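Local coordinates for protein polysialic acid O-acetyltransferase (Escherichia coli, PDB 3JQY) that transfers acetyl groups from acetyl-CoA to the 7- and 9-hydroxyls of capsular polysialic acid as a trimeric left-handed beta-helix enzyme, at residues N40-G45 with N62-E67; V70-L75 with S92-D97; D132-R137 with I218-T223; Y192-T197 with N209-I214. All coordinates share one frame; numbering follows the deposited sequence. Where two conformers were deposited one is given.

Interaction 1. Residues N40-G45 with N62-E67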
# COMPACT_ATOMS: atom_id res chain seq x y z
N ASN B 40 -24.58 -11.14 25.63
CA ASN B 40 -23.53 -11.55 24.69
C ASN B 40 -23.09 -12.99 24.90
O ASN B 40 -23.07 -13.49 26.02
CB ASN B 40 -22.33 -10.61 24.80
CG ASN B 40 -22.68 -9.19 24.43
OD1 ASN B 40 -22.37 -8.25 25.17
ND2 ASN B 40 -23.33 -9.02 23.29
N VAL B 41 -22.71 -13.66 23.80
CA VAL B 41 -22.30 -15.05 23.86
C VAL B 41 -21.03 -15.30 23.05
O VAL B 41 -20.92 -14.88 21.91
CB VAL B 41 -23.42 -15.97 23.32
CG1 VAL B 41 -22.94 -17.39 23.22
CG2 VAL B 41 -24.65 -15.87 24.22
N PHE B 42 -20.07 -15.98 23.67
CA PHE B 42 -18.86 -16.41 23.00
C PHE B 42 -18.79 -17.92 23.14
O PHE B 42 -18.71 -18.43 24.26
CB PHE B 42 -17.65 -15.72 23.64
CG PHE B 42 -16.31 -16.17 23.10
CD1 PHE B 42 -16.17 -16.59 21.79
CD2 PHE B 42 -15.19 -16.14 23.91
CE1 PHE B 42 -14.93 -16.98 21.30
CE2 PHE B 42 -13.95 -16.54 23.43
CZ PHE B 42 -13.82 -16.95 22.12
N VAL B 43 -18.88 -18.63 22.02
CA VAL B 43 -18.76 -20.08 22.02
C VAL B 43 -17.48 -20.44 21.29
O VAL B 43 -17.32 -20.11 20.11
CB VAL B 43 -19.95 -20.75 21.32
CG1 VAL B 43 -19.78 -22.27 21.32
CG2 VAL B 43 -21.26 -20.36 22.00
N CYS B 44 -16.56 -21.10 21.98
CA CYS B 44 -15.24 -21.36 21.41
C CYS B 44 -14.87 -22.83 21.54
O CYS B 44 -14.89 -23.39 22.63
CB CYS B 44 -14.19 -20.50 22.12
SG CYS B 44 -12.61 -20.40 21.25
N GLY B 45 -14.53 -23.44 20.41
CA GLY B 45 -14.13 -24.84 20.38
C GLY B 45 -12.71 -25.07 20.84
O GLY B 45 -12.06 -24.19 21.41
N ASN B 62 -24.88 -9.94 21.09
CA ASN B 62 -23.96 -10.34 20.03
C ASN B 62 -23.56 -11.79 20.22
O ASN B 62 -23.67 -12.34 21.31
CB ASN B 62 -22.70 -9.47 20.08
CG ASN B 62 -23.01 -8.00 19.91
OD1 ASN B 62 -22.91 -7.22 20.85
ND2 ASN B 62 -23.39 -7.63 18.71
N LYS B 63 -23.09 -12.42 19.14
CA LYS B 63 -22.59 -13.78 19.24
C LYS B 63 -21.33 -14.00 18.42
O LYS B 63 -21.27 -13.64 17.24
CB LYS B 63 -23.67 -14.79 18.82
CG LYS B 63 -23.31 -16.24 19.20
CD LYS B 63 -24.48 -17.19 18.93
CE LYS B 63 -24.15 -18.61 19.36
NZ LYS B 63 -25.28 -19.54 19.09
N LEU B 64 -20.32 -14.57 19.07
CA LEU B 64 -19.10 -15.02 18.40
C LEU B 64 -19.00 -16.53 18.55
O LEU B 64 -19.05 -17.05 19.67
CB LEU B 64 -17.87 -14.37 19.03
CG LEU B 64 -16.50 -14.92 18.59
CD1 LEU B 64 -16.32 -14.76 17.09
CD2 LEU B 64 -15.37 -14.25 19.34
N ILE B 65 -18.88 -17.22 17.42
CA ILE B 65 -18.71 -18.66 17.39
C ILE B 65 -17.42 -18.99 16.67
O ILE B 65 -17.23 -18.60 15.52
CB ILE B 65 -19.84 -19.34 16.59
CG1 ILE B 65 -21.19 -19.11 17.26
CG2 ILE B 65 -19.55 -20.85 16.42
CD1 ILE B 65 -22.36 -19.42 16.34
N ILE B 66 -16.52 -19.70 17.34
CA ILE B 66 -15.31 -20.17 16.69
C ILE B 66 -15.24 -21.68 16.88
O ILE B 66 -15.26 -22.17 18.00
CB ILE B 66 -14.05 -19.53 17.29
CG1 ILE B 66 -14.15 -18.00 17.26
CG2 ILE B 66 -12.79 -20.02 16.55
CD1 ILE B 66 -12.93 -17.28 17.79
N GLU B 67 -15.15 -22.42 15.77
CA GLU B 67 -15.27 -23.87 15.84
C GLU B 67 -13.97 -24.58 16.22
O GLU B 67 -12.92 -23.95 16.35
CB GLU B 67 -15.85 -24.41 14.52
CG GLU B 67 -17.22 -23.79 14.19
CD GLU B 67 -17.88 -24.41 12.98
OE1 GLU B 67 -17.24 -25.25 12.31
OE2 GLU B 67 -19.05 -24.06 12.70

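Interaction 2. Residues V70-L75 with S92-D97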
# COMPACT_ATOMS: atom_id res chain seq x y z
N VAL B 70 -9.77 -24.41 14.70
CA VAL B 70 -9.43 -23.14 14.11
C VAL B 70 -8.13 -22.65 14.75
O VAL B 70 -7.90 -22.87 15.94
CB VAL B 70 -10.57 -22.12 14.32
CG1 VAL B 70 -10.18 -20.75 13.78
CG2 VAL B 70 -11.84 -22.63 13.64
N GLU B 71 -7.27 -22.02 13.96
CA GLU B 71 -6.08 -21.38 14.50
C GLU B 71 -6.29 -19.87 14.48
O GLU B 71 -6.40 -19.28 13.40
CB GLU B 71 -4.86 -21.74 13.66
CG GLU B 71 -3.62 -20.91 13.96
CD GLU B 71 -2.52 -21.14 12.94
OE1 GLU B 71 -2.21 -20.20 12.17
OE2 GLU B 71 -1.98 -22.26 12.88
N CYS B 72 -6.36 -19.26 15.65
CA CYS B 72 -6.47 -17.81 15.76
C CYS B 72 -5.18 -17.29 16.36
O CYS B 72 -4.80 -17.69 17.46
CB CYS B 72 -7.62 -17.42 16.69
SG CYS B 72 -9.22 -18.01 16.15
N ARG B 73 -4.50 -16.42 15.62
CA ARG B 73 -3.29 -15.78 16.13
C ARG B 73 -3.36 -14.27 15.94
O ARG B 73 -3.52 -13.78 14.82
CB ARG B 73 -2.04 -16.37 15.47
CG ARG B 73 -1.91 -17.88 15.70
CD ARG B 73 -0.80 -18.50 14.87
NE ARG B 73 0.52 -18.02 15.27
CZ ARG B 73 1.23 -18.50 16.29
NH1 ARG B 73 0.73 -19.48 17.04
NH2 ARG B 73 2.42 -18.00 16.56
N TRP B 74 -3.25 -13.54 17.05
CA TRP B 74 -3.42 -12.09 17.05
C TRP B 74 -4.72 -11.69 16.36
O TRP B 74 -4.76 -10.73 15.59
CB TRP B 74 -2.20 -11.40 16.42
CG TRP B 74 -1.01 -11.52 17.30
CD1 TRP B 74 -0.72 -10.75 18.39
CD2 TRP B 74 0.03 -12.49 17.19
NE1 TRP B 74 0.45 -11.18 18.96
CE2 TRP B 74 0.93 -12.24 18.25
CE3 TRP B 74 0.30 -13.53 16.30
CZ2 TRP B 74 2.09 -13.00 18.44
CZ3 TRP B 74 1.44 -14.29 16.50
CH2 TRP B 74 2.32 -14.02 17.55
N LEU B 75 -5.77 -12.43 16.67
CA LEU B 75 -7.10 -12.07 16.19
C LEU B 75 -7.80 -11.18 17.22
O LEU B 75 -7.79 -11.50 18.41
CB LEU B 75 -7.92 -13.34 15.97
CG LEU B 75 -9.40 -13.12 15.66
CD1 LEU B 75 -9.56 -12.49 14.28
CD2 LEU B 75 -10.17 -14.43 15.74
N SER B 92 -10.01 -23.48 9.82
CA SER B 92 -9.55 -22.25 9.21
C SER B 92 -8.37 -21.69 10.01
O SER B 92 -8.11 -22.11 11.13
CB SER B 92 -10.68 -21.22 9.15
OG SER B 92 -11.23 -21.00 10.44
N LYS B 93 -7.67 -20.73 9.42
CA LYS B 93 -6.55 -20.09 10.10
C LYS B 93 -6.72 -18.59 9.93
O LYS B 93 -6.83 -18.10 8.81
CB LYS B 93 -5.22 -20.51 9.48
CG LYS B 93 -4.97 -22.01 9.52
CD LYS B 93 -3.55 -22.32 9.08
CE LYS B 93 -3.26 -23.81 9.09
NZ LYS B 93 -1.85 -24.08 8.71
N ILE B 94 -6.75 -17.86 11.04
CA ILE B 94 -7.09 -16.44 10.97
C ILE B 94 -6.22 -15.56 11.86
O ILE B 94 -5.76 -15.98 12.93
CB ILE B 94 -8.58 -16.21 11.30
CG1 ILE B 94 -8.96 -14.75 11.05
CG2 ILE B 94 -8.88 -16.63 12.72
CD1 ILE B 94 -10.44 -14.52 10.87
N LYS B 95 -5.97 -14.35 11.36
CA LYS B 95 -5.27 -13.30 12.07
C LYS B 95 -6.00 -12.00 11.72
O LYS B 95 -6.82 -11.97 10.81
CB LYS B 95 -3.82 -13.21 11.59
CG LYS B 95 -3.09 -14.54 11.61
CD LYS B 95 -1.61 -14.38 11.28
CE LYS B 95 -0.94 -15.74 11.20
NZ LYS B 95 0.50 -15.67 11.55
N GLY B 96 -5.69 -10.92 12.44
CA GLY B 96 -6.21 -9.62 12.08
C GLY B 96 -7.36 -9.09 12.91
O GLY B 96 -7.57 -9.48 14.06
N ASP B 97 -8.12 -8.17 12.32
CA ASP B 97 -9.15 -7.44 13.04
C ASP B 97 -10.49 -7.57 12.34
O ASP B 97 -10.62 -7.20 11.18
CB ASP B 97 -8.77 -5.97 13.13
CG ASP B 97 -7.53 -5.74 13.98
OD1 ASP B 97 -6.48 -5.40 13.41
OD2 ASP B 97 -7.61 -5.92 15.22
O HOH W 1 -3.40 -17.92 12.05
O HOH W 2 -0.22 -23.07 10.88
O HOH W 3 -5.53 -8.08 15.93

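Interaction 3. Residues D132-R137 with I218-T223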
# COMPACT_ATOMS: atom_id res chain seq x y z
N ASP B 132 -12.35 -22.97 1.82
CA ASP B 132 -11.17 -23.24 0.99
C ASP B 132 -10.59 -22.01 0.30
O ASP B 132 -10.00 -22.12 -0.78
CB ASP B 132 -11.49 -24.31 -0.06
CG ASP B 132 -11.89 -25.62 0.56
OD1 ASP B 132 -11.12 -26.14 1.40
OD2 ASP B 132 -12.98 -26.13 0.21
N CYS B 133 -10.72 -20.84 0.92
CA CYS B 133 -10.09 -19.64 0.37
C CYS B 133 -8.66 -19.46 0.86
O CYS B 133 -8.28 -19.95 1.93
CB CYS B 133 -10.91 -18.38 0.68
SG CYS B 133 -12.48 -18.29 -0.22
N MET B 134 -7.86 -18.77 0.04
CA MET B 134 -6.51 -18.39 0.42
C MET B 134 -6.45 -16.87 0.40
O MET B 134 -6.40 -16.26 -0.67
CB MET B 134 -5.48 -18.99 -0.55
CG MET B 134 -4.03 -18.67 -0.18
SD MET B 134 -2.85 -19.68 -1.12
CE MET B 134 -3.07 -19.03 -2.77
N ILE B 135 -6.48 -16.27 1.58
CA ILE B 135 -6.43 -14.82 1.72
C ILE B 135 -5.03 -14.43 2.19
O ILE B 135 -4.61 -14.81 3.29
CB ILE B 135 -7.47 -14.32 2.74
CG1 ILE B 135 -8.87 -14.90 2.43
CG2 ILE B 135 -7.48 -12.80 2.80
CD1 ILE B 135 -9.33 -14.70 1.01
N ALA B 136 -4.30 -13.69 1.36
CA ALA B 136 -2.93 -13.32 1.68
C ALA B 136 -2.88 -12.22 2.74
O ALA B 136 -3.91 -11.82 3.28
CB ALA B 136 -2.20 -12.87 0.42
N ARG B 137 -1.68 -11.73 3.02
CA ARG B 137 -1.51 -10.70 4.04
C ARG B 137 -2.06 -9.36 3.58
O ARG B 137 -2.14 -9.08 2.38
CB ARG B 137 -0.03 -10.55 4.41
CG ARG B 137 0.54 -11.80 5.07
CD ARG B 137 1.89 -11.54 5.72
NE ARG B 137 2.30 -12.68 6.55
CZ ARG B 137 3.17 -12.60 7.55
NH1 ARG B 137 3.74 -11.44 7.86
NH2 ARG B 137 3.48 -13.68 8.25
N ILE B 218 -10.02 -19.22 -15.87
CA ILE B 218 -8.90 -19.71 -15.08
C ILE B 218 -9.33 -20.26 -13.72
O ILE B 218 -10.46 -20.04 -13.27
CB ILE B 218 -7.83 -18.60 -14.85
CG1 ILE B 218 -8.44 -17.41 -14.09
CG2 ILE B 218 -7.27 -18.13 -16.17
CD1 ILE B 218 -8.35 -17.53 -12.58
N ILE B 219 -8.41 -20.97 -13.09
CA ILE B 219 -8.58 -21.47 -11.73
C ILE B 219 -7.18 -21.62 -11.13
O ILE B 219 -6.21 -21.81 -11.86
CB ILE B 219 -9.34 -22.82 -11.70
CG1 ILE B 219 -9.90 -23.09 -10.30
CG2 ILE B 219 -8.45 -23.97 -12.18
CD1 ILE B 219 -10.92 -24.23 -10.26
N TRP B 220 -7.08 -21.53 -9.81
CA TRP B 220 -5.78 -21.55 -9.12
C TRP B 220 -5.65 -22.79 -8.24
O TRP B 220 -6.63 -23.48 -7.99
CB TRP B 220 -5.64 -20.30 -8.24
CG TRP B 220 -6.71 -20.27 -7.18
CD1 TRP B 220 -8.01 -19.87 -7.33
CD2 TRP B 220 -6.58 -20.69 -5.81
NE1 TRP B 220 -8.69 -20.01 -6.15
CE2 TRP B 220 -7.84 -20.51 -5.20
CE3 TRP B 220 -5.51 -21.18 -5.05
CZ2 TRP B 220 -8.06 -20.81 -3.85
CZ3 TRP B 220 -5.74 -21.49 -3.70
CH2 TRP B 220 -7.01 -21.30 -3.12
N ALA B 221 -4.43 -23.06 -7.77
CA ALA B 221 -4.22 -24.10 -6.77
C ALA B 221 -3.17 -23.65 -5.77
O ALA B 221 -2.36 -22.76 -6.05
CB ALA B 221 -3.80 -25.41 -7.44
N ARG B 222 -3.17 -24.28 -4.60
CA ARG B 222 -2.27 -23.88 -3.53
C ARG B 222 -0.85 -24.42 -3.74
O ARG B 222 0.13 -23.70 -3.54
CB ARG B 222 -2.83 -24.34 -2.18
CG ARG B 222 -2.33 -23.56 -0.98
CD ARG B 222 -3.03 -23.99 0.29
NE ARG B 222 -4.38 -23.45 0.43
CZ ARG B 222 -4.68 -22.41 1.20
NH1 ARG B 222 -5.93 -21.98 1.30
NH2 ARG B 222 -3.72 -21.80 1.88
N THR B 223 -0.74 -25.67 -4.18
CA THR B 223 0.57 -26.31 -4.38
C THR B 223 1.36 -25.70 -5.53
O THR B 223 0.87 -25.60 -6.65
CB THR B 223 0.43 -27.81 -4.70
OG1 THR B 223 -0.75 -28.34 -4.08
CG2 THR B 223 1.66 -28.57 -4.20
O HOH W 4 -7.77 -23.88 -0.30

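Interaction 4. Residues Y192-T197 with N209-I214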
# COMPACT_ATOMS: atom_id res chain seq x y z
N TYR B 192 -2.26 -9.12 -6.49
CA TYR B 192 -1.56 -8.23 -5.57
C TYR B 192 -1.89 -6.77 -5.86
O TYR B 192 -1.90 -6.35 -7.02
CB TYR B 192 -0.04 -8.39 -5.73
CG TYR B 192 0.72 -7.33 -4.96
CD1 TYR B 192 1.20 -7.58 -3.68
CD2 TYR B 192 0.91 -6.06 -5.49
CE1 TYR B 192 1.86 -6.60 -2.95
CE2 TYR B 192 1.56 -5.08 -4.77
CZ TYR B 192 2.04 -5.35 -3.51
OH TYR B 192 2.69 -4.37 -2.80
N GLY B 193 -2.16 -6.00 -4.80
CA GLY B 193 -2.25 -4.56 -4.92
C GLY B 193 -3.59 -4.04 -5.43
O GLY B 193 -3.78 -2.84 -5.58
N SER B 194 -4.52 -4.95 -5.68
CA SER B 194 -5.80 -4.54 -6.27
C SER B 194 -6.66 -3.72 -5.31
O SER B 194 -6.59 -3.90 -4.10
CB SER B 194 -6.59 -5.77 -6.72
OG SER B 194 -5.90 -6.45 -7.75
N ILE B 195 -7.48 -2.84 -5.87
CA ILE B 195 -8.66 -2.34 -5.16
C ILE B 195 -9.86 -2.71 -6.01
O ILE B 195 -10.03 -2.21 -7.12
CB ILE B 195 -8.61 -0.83 -4.88
CG1 ILE B 195 -7.41 -0.50 -3.97
CG2 ILE B 195 -9.92 -0.38 -4.23
CD1 ILE B 195 -7.36 0.94 -3.46
N VAL B 196 -10.67 -3.63 -5.50
CA VAL B 196 -11.79 -4.19 -6.24
C VAL B 196 -13.07 -3.45 -5.88
O VAL B 196 -13.47 -3.43 -4.71
CB VAL B 196 -11.96 -5.69 -5.93
CG1 VAL B 196 -13.10 -6.27 -6.77
CG2 VAL B 196 -10.65 -6.45 -6.16
N THR B 197 -13.71 -2.85 -6.88
CA THR B 197 -14.89 -2.03 -6.63
C THR B 197 -16.14 -2.56 -7.32
O THR B 197 -17.24 -2.09 -7.03
CB THR B 197 -14.66 -0.57 -7.08
OG1 THR B 197 -14.39 -0.54 -8.49
CG2 THR B 197 -13.48 0.04 -6.34
N ASN B 209 -6.15 -0.89 -9.84
CA ASN B 209 -6.83 0.06 -8.97
C ASN B 209 -7.39 1.19 -9.83
O ASN B 209 -6.67 2.12 -10.17
CB ASN B 209 -5.85 0.66 -7.95
CG ASN B 209 -6.51 1.73 -7.08
OD1 ASN B 209 -7.73 1.86 -7.08
ND2 ASN B 209 -5.70 2.47 -6.32
N PRO B 210 -8.68 1.09 -10.20
CA PRO B 210 -9.59 0.01 -9.81
C PRO B 210 -9.34 -1.28 -10.58
O PRO B 210 -8.84 -1.26 -11.71
CB PRO B 210 -10.96 0.57 -10.18
CG PRO B 210 -10.69 1.46 -11.34
CD PRO B 210 -9.30 2.04 -11.13
N ALA B 211 -9.70 -2.41 -9.98
CA ALA B 211 -9.43 -3.70 -10.58
C ALA B 211 -10.28 -3.93 -11.83
O ALA B 211 -11.43 -3.45 -11.92
CB ALA B 211 -9.65 -4.82 -9.56
N LYS B 212 -9.70 -4.62 -12.80
CA LYS B 212 -10.41 -5.02 -14.00
C LYS B 212 -10.12 -6.49 -14.22
O LYS B 212 -9.10 -6.99 -13.76
CB LYS B 212 -9.92 -4.22 -15.21
CG LYS B 212 -9.92 -2.72 -15.01
CD LYS B 212 -11.31 -2.20 -14.73
CE LYS B 212 -11.35 -0.68 -14.77
NZ LYS B 212 -10.67 -0.16 -15.99
N ILE B 213 -11.00 -7.17 -14.93
CA ILE B 213 -10.71 -8.52 -15.34
C ILE B 213 -9.52 -8.59 -16.30
O ILE B 213 -9.53 -7.95 -17.31
CB ILE B 213 -11.90 -9.23 -16.02
CG1 ILE B 213 -13.11 -9.20 -15.15
CG2 ILE B 213 -11.53 -10.62 -16.44
CD1 ILE B 213 -12.94 -9.82 -14.02
N ILE B 214 -8.53 -9.38 -15.97
CA ILE B 214 -7.35 -9.48 -16.82
C ILE B 214 -7.22 -10.84 -17.50
O ILE B 214 -6.47 -11.00 -18.46
CB ILE B 214 -6.05 -9.15 -16.05
CG1 ILE B 214 -5.80 -10.20 -14.96
CG2 ILE B 214 -6.12 -7.75 -15.47
CD1 ILE B 214 -4.54 -9.95 -14.16
O HOH W 5 -13.05 -3.05 -9.63

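Interaction 1. Residues N40-G45 with N62-E67
Phe-42 and Leu-64 stand side by side on the buried face of two parallel strands, both pointing the same way. In each the CG atom is anti to the backbone N (chi1 175° for Phe-42, 170° for Leu-64). The CE1 corner of the phenyl ring approaches Leu-64 CD2 at 3.4 Å, obliquely to the ring. Ile-66 CD1 comes to the edge of the same ring, 4.1 Å from Phe-42 CE1, and on this face Cys-44 SG also meets Ile-66 CB. The other face carries Val-41, Val-43, Lys-63 and Ile-65. There the extended Lys-63 chain runs beside Val-41, its CG 4.1 Å from Val-41 CB, and Val-43 CG2 touches its CE atom.

Successive coils stack in parallel, as in the left-handed beta-helix of hexapeptide-repeat transferases: Val-41 CA lies 4.8 Å from Lys-63 CA, with only 2° between the directions of strands 41-44 and 63-66. Five backbone hydrogen bonds join them in exact register, from Val-41 N to Asn-62 O at one end to Gly-45 N donating to Ile-66 O (2.8 Å) at the other. Between these ends, Val-41 O and Val-43 O receive the amides of Leu-64 and Ile-66. Strand 85-88 continues the sheet beyond strand 63-66, and Phe-31 meets the Phe-42 ring from within the same chain. Past the last bond, the Glu-67 carboxylate turns to a salt bridge with Arg-87.

Interaction 2. Residues V70-L75 with S92-D97
Glu-71 and Ile-94 are joined by the shortest of four backbone hydrogen bonds between these parallel coils, Ile-94 N to Glu-71 O at 2.8 Å. Glu-71 N to Ser-92 O and Arg-73 N to Ile-94 O extend the regular pairing. Beyond Cys-72 the register slips by one residue in a beta bulge as the chain turns its corner. Here Gly-96 N reaches Trp-74 O at 3.3 Å from above the carbonyl plane; at the backbone angles of Gly-96 (phi 103°, psi -157°) a CB would jam against Lys-95 O.

Apolar contacts gather on the inner face. Ile-94 CG2, set between the backbone N and the carbonyl carbon, lies 3.7 Å from Cys-72 SG and 4.0 Å from Leu-75 CD2, while Leu-75 CD1 meets Ile-94 CG1. Val-70 CG1 touches the same CG2.

Charged groups occupy the outer face. Glu-71 OE2 and Lys-93 NZ stand 4.6 Å apart, beyond a salt bridge, and are bridged by a water; OE2 also accepts from Asn-49 ND2. A second water donates to Glu-71 OE1 (2.6 Å) and weakly to Ile-94 O. Arg-73 NE and Lys-95 NZ, like charges 4.4 Å apart, probably repel, but Arg-73 NH1 is held by Asn-49 O.

Strand 85-88 supplies Ile-88, which packs on Val-70, Leu-75 and Ile-94, and Asn-53 at the start of strand 53-58 touches Cys-72 and Leu-75.

Interaction 3. Residues D132-R137 with I218-T223
The nearest CA atoms, of Met-134 and Arg-222, are 8.0 Å apart and no main-chain hydrogen bond links the two segments, so side chains carry the contact. Met-134 crosses both Trp-220 and Arg-222 obliquely. Its CG is anti to the backbone N (chi1 -178°), and the chain bends at chi3 (68°) to bring CE within 3.7 Å of Trp-220 CZ3. The sulfur completes a Met-aromatic contact, lying 5.3 Å from the centroid of the six-membered ring and oblique to it.

Over one face of the Arg-222 guanidinium lies Met-134 SD, offset toward the rim, while CB of the same methionine is 3.5 Å from NH1. At the guanidinium edge, NH1 makes a weak hydrogen bond to Cys-133 O (3.2 Å), and a water there accepts from NH1 and donates to Asp-132 O. Arg-222 NH2 is bound to Thr-113 OG1. His-147 of the second subunit, an acetyl-CoA-binding position by similarity, packs on Met-134 and bonds Arg-222 O through ND1.

Segment 218-223 is thus joined to the beta-helix at strand 134-135. With oxygens taking N-H groups of NH1 and NH2 and thioether on a face, the guanidinium can probably keep its charge in a largely buried contact.

Interaction 4. Residues Y192-T197 with N209-I214
A late coil of the left-handed beta-helix here meets strand 211-216, which runs back antiparallel to strand 204-208; Ile-195 packs on Asn-209, and the carbonyl of Ile-195 accepts the amide of Ala-211. Ile-195 and Asn-209 lie side by side, pointing the same way. With CG1 anti to the carbonyl carbon (chi1 -62°), Ile-195 extends alongside the flat amide: its CB touches Asn-209 OD1 at 3.6 Å and its CD1 comes within 3.6 Å of Asn-209 ND2. A weak hydrogen bond carries that ND2 to Gly-193 O of the third subunit, so the same amide lies at the trimer interface.

A cis peptide bond precedes Pro-210, at the point where the chain passes from strand 204-208 to strand 211-216. Just after it, Ala-211 N donates to Ile-195 O (2.9 Å), tilted 32° from the carbonyl plane and with an angle of 148° at the hydrogen. This is the direct hydrogen bond between the two segments, and Pro-210 CA adds a CA-H...O contact to the same oxygen.

The methyl of Ala-211 points toward segment 192-197 and meets Val-196 CG2 at 3.9 Å, with Ser-194 CB a little farther off. One residue on, a water accepts from Thr-197 N (2.8 Å) and donates to Ala-211 O, bridging the two backbones. Thr-197 OG1 lies 4.0 Å from Pro-210 CB. Next in sequence is Lys-198, which by similarity binds acetyl-CoA, and the side chain of Lys-180, another such position, lies about 8 Å from that of Thr-197.

Overall arrangement
From the N terminus, interaction 1 closes the first of the four loops, stacking strand 41-44 on strand 63-66. Interaction 2 opens only after it, with the same 16-residue gap; both join neighbouring coils of the beta-helix, and they touch through Ile-66 CD1 and Cys-72 SG. Interaction 3 then spans 80 residues, bringing segment 218-223, after strand 211-216, back to 132-137. Within that long loop lies interaction 4, which joins 192-197 to 209-214. Interactions 3 and 4 thus bind the chain from 209 on to the side of the coils, and both reach the second subunit. None of the four cross. Interactions 1 and 4 lie on opposite sides of the chain's centre, about 34 Å apart between centres.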